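Local coordinates for protein 3,4-dihydroxybenzoate decarboxylase (Enterobacter cloacae, PDB 5NY5) that probably catalyses the reversible decarboxylation of 3,4-dihydroxybenzoate to catechol as a UbiD-family enzyme dependent on prenylated FMN and a divalent metal, at residues E119-A124 / Q249-K254; G361-G366 / R434-D439; L386-T391 / K396-V401. All blocks are in the same frame, centred on the assembly; numbering follows the deposited sequence.

Interaction 1. Residues E119-A124 / Q249-K254; sequences EQVFYA and QGVAVK
Val121 and Val251 have their CA atoms 8.4 Å apart, and Tyr123 and Ala252 theirs 7.8 Å apart, a spacing bridged by side chains with no hydrogen bond between segments 119-124 and 249-254. Val251 and Tyr123 supply most of the 129 Å² buried. Their side chains cross at about a right angle, and a single methyl does the touching: CG1 of Val251 approaches the phenol obliquely, 3.2 Å from Tyr123 OH and 3.5 Å from Tyr123 CE1. That methyl stands roughly anti to the backbone N of Val251 (chi1 158°), which brings it round to the phenol. Ala252 CB reaches the same ring more loosely, at its edge and near its plane, 4.5 Å from Tyr123 CE1.

Both segments belong to the Rift-related domain of the UbiD family, in which strand 120-123 pairs antiparallel with strand 303-311 of a curled sheet. The contact lies at the protein surface, away from the annotated cofactor and metal sites. The loop, between strands 246-249 and 256-258, is anchored separately: the carboxylate of Glu266 accepts hydrogen bonds from the backbone N atoms of Val251 and Ala252.

Val121 works from within its own strand as well as across the gap. Its CG1 sits 3.5 Å above one face of the Tyr123 ring, offset toward the rim, and lies 4.2 Å from Val251 CG1.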
loop_
_atom_site.group_PDB
_atom_site.type_symbol
_atom_site.label_atom_id
_atom_site.label_comp_id
_atom_site.label_asym_id
_atom_site.label_seq_id
_atom_site.Cartn_x
_atom_site.Cartn_y
_atom_site.Cartn_z
ATOM N N GLU A 119 29.489 16.705 -56.121
ATOM C CA GLU A 119 29.901 17.867 -56.901
ATOM C C GLU A 119 31.215 18.455 -56.406
ATOM O O GLU A 119 31.899 19.143 -57.169
ATOM C CB GLU A 119 28.809 18.937 -56.878
ATOM C CG GLU A 119 27.585 18.599 -57.715
ATOM C CD GLU A 119 26.416 19.528 -57.441
ATOM O OE1 GLU A 119 26.558 20.425 -56.585
ATOM O OE2 GLU A 119 25.355 19.362 -58.079
ATOM N N GLN A 120 31.571 18.214 -55.145
ATOM C CA GLN A 120 32.873 18.568 -54.599
ATOM C C GLN A 120 33.456 17.352 -53.901
ATOM O O GLN A 120 32.726 16.535 -53.332
ATOM C CB GLN A 120 32.793 19.726 -53.595
ATOM C CG GLN A 120 32.213 21.018 -54.129
ATOM C CD GLN A 120 32.195 22.111 -53.077
ATOM O OE1 GLN A 120 31.142 22.656 -52.752
ATOM N NE2 GLN A 120 33.364 22.433 -52.537
ATOM N N VAL A 121 34.780 17.235 -53.940
ATOM C CA VAL A 121 35.483 16.140 -53.283
ATOM C C VAL A 121 36.717 16.698 -52.591
ATOM O O VAL A 121 37.513 17.410 -53.210
ATOM C CB VAL A 121 35.876 15.025 -54.272
ATOM C CG1 VAL A 121 36.755 14.003 -53.583
ATOM C CG2 VAL A 121 34.638 14.351 -54.838
ATOM N N PHE A 122 36.873 16.379 -51.308
ATOM C CA PHE A 122 38.042 16.763 -50.525
ATOM C C PHE A 122 38.671 15.493 -49.971
ATOM O O PHE A 122 38.096 14.849 -49.088
ATOM C CB PHE A 122 37.664 17.720 -49.395
ATOM C CG PHE A 122 37.210 19.073 -49.863
ATOM C CD1 PHE A 122 35.919 19.266 -50.321
ATOM C CD2 PHE A 122 38.068 20.156 -49.827
ATOM C CE1 PHE A 122 35.497 20.507 -50.746
ATOM C CE2 PHE A 122 37.651 21.400 -50.249
ATOM C CZ PHE A 122 36.364 21.576 -50.708
ATOM N N TYR A 123 39.841 15.127 -50.487
ATOM C CA TYR A 123 40.545 13.953 -49.991
ATOM C C TYR A 123 41.358 14.303 -48.753
ATOM O O TYR A 123 41.943 15.386 -48.661
ATOM C CB TYR A 123 41.460 13.375 -51.070
ATOM C CG TYR A 123 40.724 12.807 -52.262
ATOM C CD1 TYR A 123 40.104 11.568 -52.193
ATOM C CD2 TYR A 123 40.657 13.508 -53.459
ATOM C CE1 TYR A 123 39.433 11.045 -53.280
ATOM C CE2 TYR A 123 39.990 12.991 -54.551
ATOM C CZ TYR A 123 39.379 11.760 -54.457
ATOM O OH TYR A 123 38.715 11.247 -55.547
ATOM N N ALA A 124 41.394 13.375 -47.797
ATOM C CA ALA A 124 42.081 13.607 -46.534
ATOM C C ALA A 124 43.586 13.402 -46.622
ATOM O O ALA A 124 44.297 13.778 -45.685
ATOM C CB ALA A 124 41.508 12.698 -45.446
ATOM N N GLN A 249 28.254 4.932 -55.548
ATOM C CA GLN A 249 29.431 4.278 -54.996
ATOM C C GLN A 249 30.351 5.307 -54.352
ATOM O O GLN A 249 30.470 6.440 -54.826
ATOM C CB GLN A 249 30.173 3.512 -56.091
ATOM C CG GLN A 249 31.412 2.779 -55.612
ATOM C CD GLN A 249 31.095 1.720 -54.580
ATOM O OE1 GLN A 249 30.029 1.105 -54.611
ATOM N NE2 GLN A 249 32.020 1.503 -53.653
ATOM N N GLY A 250 30.992 4.910 -53.257
ATOM C CA GLY A 250 31.913 5.801 -52.584
ATOM C C GLY A 250 33.112 6.140 -53.444
ATOM O O GLY A 250 33.441 5.457 -54.416
ATOM N N VAL A 251 33.774 7.228 -53.070
ATOM C CA VAL A 251 34.930 7.727 -53.800
ATOM C C VAL A 251 36.236 7.264 -53.169
ATOM O O VAL A 251 37.183 6.923 -53.878
ATOM C CB VAL A 251 34.862 9.267 -53.894
ATOM C CG1 VAL A 251 36.231 9.858 -54.136
ATOM C CG2 VAL A 251 33.906 9.684 -55.002
ATOM N N ALA A 252 36.297 7.219 -51.838
ATOM C CA ALA A 252 37.517 6.848 -51.138
ATOM C C ALA A 252 37.387 5.614 -50.259
ATOM O O ALA A 252 38.414 5.102 -49.798
ATOM C CB ALA A 252 38.013 8.016 -50.271
ATOM N N VAL A 253 36.174 5.123 -50.003
ATOM C CA VAL A 253 35.960 3.986 -49.120
ATOM C C VAL A 253 35.053 2.980 -49.818
ATOM O O VAL A 253 34.449 3.260 -50.853
ATOM C CB VAL A 253 35.362 4.400 -47.761
ATOM C CG1 VAL A 253 36.303 5.342 -47.028
ATOM C CG2 VAL A 253 33.999 5.041 -47.956
ATOM N N LYS A 254 34.961 1.791 -49.221
ATOM C CA LYS A 254 34.220 0.671 -49.804
ATOM C C LYS A 254 32.794 0.648 -49.251
ATOM O O LYS A 254 32.391 -0.239 -48.496
ATOM C CB LYS A 254 34.943 -0.641 -49.530
ATOM C CG LYS A 254 36.380 -0.676 -50.014
ATOM C CD LYS A 254 36.453 -0.660 -51.532
ATOM C CE LYS A 254 37.892 -0.755 -52.014
ATOM N NZ LYS A 254 38.712 0.391 -51.535
#

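Interaction 2. Residues G361-G366 / R434-D439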
loop_
_atom_site.group_PDB
_atom_site.type_symbol
_atom_site.label_atom_id
_atom_site.label_comp_id
_atom_site.label_asym_id
_atom_site.label_seq_id
_atom_site.Cartn_x
_atom_site.Cartn_y
_atom_site.Cartn_z
ATOM N N GLY A 361 10.396 13.109 -24.699
ATOM C CA GLY A 361 11.330 13.016 -25.800
ATOM C C GLY A 361 10.916 12.056 -26.888
ATOM O O GLY A 361 11.747 11.677 -27.715
ATOM N N GLY A 362 9.646 11.658 -26.918
ATOM C CA GLY A 362 9.191 10.629 -27.825
ATOM C C GLY A 362 9.456 9.212 -27.368
ATOM O O GLY A 362 9.207 8.276 -28.135
ATOM N N LYS A 363 9.947 9.020 -26.148
ATOM C CA LYS A 363 10.294 7.684 -25.674
ATOM C C LYS A 363 9.749 7.360 -24.290
ATOM O O LYS A 363 9.305 6.235 -24.065
ATOM C CB LYS A 363 11.826 7.510 -25.682
ATOM C CG LYS A 363 12.457 7.609 -27.064
ATOM C CD LYS A 363 13.970 7.748 -26.993
ATOM C CE LYS A 363 14.641 6.435 -26.633
ATOM N NZ LYS A 363 14.437 5.401 -27.683
ATOM N N PHE A 364 9.758 8.314 -23.361
ATOM C CA PHE A 364 9.477 7.999 -21.964
ATOM C C PHE A 364 7.995 8.024 -21.610
ATOM O O PHE A 364 7.567 7.260 -20.740
ATOM C CB PHE A 364 10.225 8.967 -21.043
ATOM C CG PHE A 364 11.713 8.766 -21.023
ATOM C CD1 PHE A 364 12.294 7.692 -21.673
ATOM C CD2 PHE A 364 12.532 9.650 -20.344
ATOM C CE1 PHE A 364 13.664 7.508 -21.652
ATOM C CE2 PHE A 364 13.901 9.470 -20.317
ATOM C CZ PHE A 364 14.467 8.395 -20.969
ATOM N N LEU A 365 7.200 8.877 -22.249
ATOM C CA LEU A 365 5.800 9.059 -21.893
ATOM C C LEU A 365 4.910 8.675 -23.063
ATOM O O LEU A 365 5.083 9.187 -24.173
ATOM C CB LEU A 365 5.527 10.505 -21.469
ATOM C CG LEU A 365 4.075 10.876 -21.165
ATOM C CD1 LEU A 365 3.462 9.900 -20.183
ATOM C CD2 LEU A 365 3.991 12.297 -20.624
ATOM N N GLY A 366 3.960 7.782 -22.809
ATOM C CA GLY A 366 3.022 7.357 -23.825
ATOM C C GLY A 366 1.586 7.682 -23.476
ATOM O O GLY A 366 1.120 7.381 -22.374
ATOM N N ARG A 434 13.319 -2.303 -15.938
ATOM C CA ARG A 434 14.339 -1.545 -16.650
ATOM C C ARG A 434 13.693 -0.570 -17.625
ATOM O O ARG A 434 12.754 -0.913 -18.345
ATOM C CB ARG A 434 15.294 -2.474 -17.399
ATOM C CG ARG A 434 16.321 -1.713 -18.224
ATOM C CD ARG A 434 17.595 -2.499 -18.416
ATOM N NE ARG A 434 18.133 -2.980 -17.149
ATOM C CZ ARG A 434 18.948 -2.285 -16.363
ATOM N NH1 ARG A 434 19.388 -2.816 -15.231
ATOM N NH2 ARG A 434 19.322 -1.063 -16.704
ATOM N N GLY A 435 14.195 0.661 -17.625
ATOM C CA GLY A 435 13.654 1.704 -18.470
ATOM C C GLY A 435 14.687 2.300 -19.398
ATOM O O GLY A 435 14.776 1.915 -20.568
ATOM N N HIS A 436 15.481 3.237 -18.889
ATOM C CA HIS A 436 16.479 3.901 -19.711
ATOM C C HIS A 436 17.497 4.579 -18.804
ATOM O O HIS A 436 17.135 5.152 -17.775
ATOM C CB HIS A 436 15.831 4.922 -20.651
ATOM C CG HIS A 436 16.688 5.294 -21.819
ATOM N ND1 HIS A 436 17.898 5.937 -21.680
ATOM C CD2 HIS A 436 16.507 5.116 -23.150
ATOM C CE1 HIS A 436 18.429 6.135 -22.873
ATOM N NE2 HIS A 436 17.603 5.646 -23.782
ATOM N N GLN A 437 18.768 4.512 -19.202
ATOM C CA GLN A 437 19.849 5.053 -18.388
ATOM C C GLN A 437 19.828 6.571 -18.305
ATOM O O GLN A 437 20.360 7.129 -17.341
ATOM C CB GLN A 437 21.196 4.597 -18.947
ATOM C CG GLN A 437 21.435 3.105 -18.855
ATOM C CD GLN A 437 22.153 2.710 -17.580
ATOM O OE1 GLN A 437 22.721 3.553 -16.887
ATOM N NE2 GLN A 437 22.140 1.418 -17.271
ATOM N N LEU A 438 19.238 7.254 -19.284
ATOM C CA LEU A 438 19.309 8.706 -19.336
ATOM C C LEU A 438 18.231 9.396 -18.512
ATOM O O LEU A 438 18.248 10.627 -18.410
ATOM C CB LEU A 438 19.245 9.185 -20.788
ATOM C CG LEU A 438 20.540 8.926 -21.558
ATOM C CD1 LEU A 438 20.424 9.402 -22.992
ATOM C CD2 LEU A 438 21.712 9.598 -20.863
ATOM N N ASP A 439 17.300 8.651 -17.933
ATOM C CA ASP A 439 16.417 9.214 -16.918
ATOM C C ASP A 439 17.191 9.317 -15.611
ATOM O O ASP A 439 17.582 8.288 -15.053
ATOM C CB ASP A 439 15.177 8.347 -16.738
ATOM C CG ASP A 439 14.173 8.935 -15.751
ATOM O OD1 ASP A 439 14.518 9.854 -14.982
ATOM O OD2 ASP A 439 13.019 8.466 -15.736
#
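Phe364 and His436 form an offset edge-to-face aromatic pair in the C-terminal domain of the UbiD fold, where the turn leading into strand 365-370 meets the loop that follows strand 427-434. The ring centroids are 5.5 Å apart and the planes stand at 60°, with the edge of Phe364 directed toward the face of His436. Contact is closest at the root of the imidazole: Phe364 CE1 lies 3.5 Å from His436 CB and 3.8 Å from His436 CG. Across the phenyl ring, CE2 of Phe364 packs 4.0 Å from Asp439 CB, so the outer rim of the phenyl fits between two residues of one loop. Those residues are the first and last of a type I beta turn, His436 to Asp439. The side chain of His436 lies about 9 Å from those of the prenylated-FMN-binding residues Phe183 and Arg171.

Lys363 adds a lighter touch. A bend at its third torsion (75°) brings CE to 4.2 Å from His436 CD2, and a further bend at the fourth turns NZ to a salt bridge with Glu394 and a hydrogen bond with Tyr392. Phe290 makes edge-to-face contacts with both Phe364 and His436, and Thr418 of a second subunit packs on Phe364 and Asp439. The Asp439 carboxylate is engaged beyond this contact by Lys396 and Ser441.

Within the turn, Leu438 N donates to His436 ND1 at 3.0 Å, with an N-H...N angle of 170° and almost in the imidazole plane. With ND1 held as an in-plane acceptor and the phenyl edge lying toward a face, the rotation of the imidazole is constrained from two directions.

Interaction 3. Residues L386-T391 / K396-V401; sequences LIALAT and KNIILV
Leu389 and Ile398 join the helix of a beta-alpha-beta unit to its second strand: strand 365-370, helix 380-391 and strand 397-401 follow one another in the chain, and the two strands lie parallel and adjacent in the sheet of the C-terminal domain.

The contact itself is wholly apolar and buried. Ile398 points from the strand toward the helix, and its CG1 lies 4.0 Å from Leu389 CG and 4.1 Å from Leu389 CD2, the two side chains running alongside each other in opposite directions. Its second torsion (-63°) folds CD1 back from a fully extended course, to 4.4 Å from Ala388 CB. Neighbouring elements close in on both helix residues: Ile460 of strand 455-462 touches Leu389, and Ile339 of helix 324-346 touches Ala388. On a different side of the helix, Leu386 and Ile387 pack against Leu430 and Ala390 of a third subunit.

Polar groups of the strand segment turn elsewhere. Lys396 and Asn397 point away from the helix. The lysine chain is extended throughout, and its NZ forms a salt bridge with Asp439 and also hydrogen-bonds to Ser441 OG and to the carbonyls of Thr418 and Met421 of a second subunit, while Asn397 OD1 accepts from Thr459 N.

Inside the helix, Ala390 N binds Leu386 O at 2.9 Å, and Thr391 N binds Ile387 O at 2.8 Å. The latter carbonyl is gripped twice, because Thr391 OG1 also donates to Ile387 O at 2.6 Å, coming from above the carbonyl plane, 43° out of it.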
loop_
_atom_site.group_PDB
_atom_site.type_symbol
_atom_site.label_atom_id
_atom_site.label_comp_id
_atom_site.label_asym_id
_atom_site.label_seq_id
_atom_site.Cartn_x
_atom_site.Cartn_y
_atom_site.Cartn_z
ATOM N N LEU A 386 -0.380 -2.361 -20.843
ATOM C CA LEU A 386 0.612 -3.423 -20.723
ATOM C C LEU A 386 1.233 -3.762 -22.071
ATOM O O LEU A 386 2.425 -4.081 -22.147
ATOM C CB LEU A 386 -0.023 -4.662 -20.098
ATOM C CG LEU A 386 -0.547 -4.466 -18.676
ATOM C CD1 LEU A 386 -1.234 -5.723 -18.176
ATOM C CD2 LEU A 386 0.584 -4.066 -17.752
ATOM N N ILE A 387 0.446 -3.706 -23.145
ATOM C CA ILE A 387 0.986 -4.015 -24.464
ATOM C C ILE A 387 2.021 -2.974 -24.870
ATOM O O ILE A 387 3.102 -3.311 -25.364
ATOM C CB ILE A 387 -0.147 -4.126 -25.498
ATOM C CG1 ILE A 387 -1.064 -5.299 -25.165
ATOM C CG2 ILE A 387 0.423 -4.304 -26.886
ATOM C CD1 ILE A 387 -2.314 -5.350 -26.010
ATOM N N ALA A 388 1.713 -1.696 -24.651
ATOM C CA ALA A 388 2.651 -0.635 -25.001
ATOM C C ALA A 388 3.936 -0.745 -24.192
ATOM O O ALA A 388 5.039 -0.617 -24.737
ATOM C CB ALA A 388 1.998 0.730 -24.792
ATOM N N LEU A 389 3.812 -0.975 -22.882
ATOM C CA LEU A 389 4.991 -1.168 -22.045
ATOM C C LEU A 389 5.824 -2.349 -22.525
ATOM O O LEU A 389 7.059 -2.288 -22.528
ATOM C CB LEU A 389 4.567 -1.377 -20.592
ATOM C CG LEU A 389 4.047 -0.154 -19.838
ATOM C CD1 LEU A 389 3.394 -0.577 -18.539
ATOM C CD2 LEU A 389 5.181 0.817 -19.571
ATOM N N ALA A 390 5.163 -3.435 -22.929
ATOM C CA ALA A 390 5.885 -4.594 -23.436
ATOM C C ALA A 390 6.515 -4.311 -24.792
ATOM O O ALA A 390 7.597 -4.828 -25.091
ATOM C CB ALA A 390 4.944 -5.792 -23.526
ATOM N N THR A 391 5.863 -3.488 -25.614
ATOM C CA THR A 391 6.356 -3.189 -26.954
ATOM C C THR A 391 7.554 -2.249 -26.925
ATOM O O THR A 391 8.533 -2.468 -27.645
ATOM C CB THR A 391 5.234 -2.586 -27.798
ATOM O OG1 THR A 391 4.097 -3.457 -27.774
ATOM C CG2 THR A 391 5.684 -2.401 -29.230
ATOM N N LYS A 396 8.277 4.829 -19.690
ATOM C CA LYS A 396 8.214 4.912 -18.238
ATOM C C LYS A 396 6.790 5.025 -17.719
ATOM O O LYS A 396 6.401 4.279 -16.822
ATOM C CB LYS A 396 9.046 6.101 -17.737
ATOM C CG LYS A 396 9.151 6.189 -16.228
ATOM C CD LYS A 396 10.100 7.285 -15.819
ATOM C CE LYS A 396 10.179 7.432 -14.316
ATOM N NZ LYS A 396 11.015 8.597 -13.938
ATOM N N ASN A 397 5.993 5.937 -18.265
ATOM C CA ASN A 397 4.634 6.146 -17.794
ATOM C C ASN A 397 3.657 6.066 -18.957
ATOM O O ASN A 397 3.995 6.377 -20.101
ATOM C CB ASN A 397 4.492 7.495 -17.084
ATOM C CG ASN A 397 5.313 7.569 -15.816
ATOM O OD1 ASN A 397 5.414 6.596 -15.074
ATOM N ND2 ASN A 397 5.912 8.724 -15.565
ATOM N N ILE A 398 2.440 5.634 -18.645
ATOM C CA ILE A 398 1.345 5.563 -19.600
ATOM C C ILE A 398 0.165 6.330 -19.025
ATOM O O ILE A 398 -0.130 6.225 -17.831
ATOM C CB ILE A 398 0.940 4.104 -19.903
ATOM C CG1 ILE A 398 2.118 3.325 -20.486
ATOM C CG2 ILE A 398 -0.253 4.059 -20.840
ATOM C CD1 ILE A 398 2.606 3.862 -21.799
ATOM N N ILE A 399 -0.507 7.103 -19.871
ATOM C CA ILE A 399 -1.762 7.746 -19.514
ATOM C C ILE A 399 -2.826 7.263 -20.487
ATOM O O ILE A 399 -2.637 7.334 -21.705
ATOM C CB ILE A 399 -1.643 9.279 -19.531
ATOM C CG1 ILE A 399 -0.645 9.734 -18.466
ATOM C CG2 ILE A 399 -2.994 9.913 -19.283
ATOM C CD1 ILE A 399 -0.384 11.211 -18.454
ATOM N N LEU A 400 -3.929 6.759 -19.946
ATOM C CA LEU A 400 -5.060 6.283 -20.729
ATOM C C LEU A 400 -6.176 7.318 -20.691
ATOM O O LEU A 400 -6.586 7.748 -19.612
ATOM C CB LEU A 400 -5.570 4.949 -20.179
ATOM C CG LEU A 400 -4.573 3.801 -20.025
ATOM C CD1 LEU A 400 -5.112 2.766 -19.058
ATOM C CD2 LEU A 400 -4.295 3.166 -21.372
ATOM N N VAL A 401 -6.670 7.712 -21.864
ATOM C CA VAL A 401 -7.774 8.655 -21.977
ATOM C C VAL A 401 -8.765 8.125 -23.008
ATOM O O VAL A 401 -8.459 7.231 -23.793
ATOM C CB VAL A 401 -7.303 10.072 -22.363
ATOM C CG1 VAL A 401 -6.371 10.633 -21.312
ATOM C CG2 VAL A 401 -6.620 10.046 -23.712
#

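In the fold
Interactions 2 and 3 are neighbours, their centres about 12 Å apart, and strands 365-370 and 397-401, adjacent in one sheet, connect them. Two polar bonds couple them directly: a salt bridge of 2.7 Å from Lys396 NZ to Asp439 OD2, and a probable hydrogen bond, also 2.7 Å, from Lys396 N to Phe364 O. Both contacts also touch the second subunit. Interaction 1 lies in the Rift-related domain, on the opposite side of the chain's centre, its centre about 38 Å from that of interaction 2 and about 46 Å from that of interaction 3. Of the three, interaction 2 lies nearest the prenylated-FMN site, with the His436 side chain about 9 Å from those of Phe183 and Arg171; no cofactor is bound to this chain.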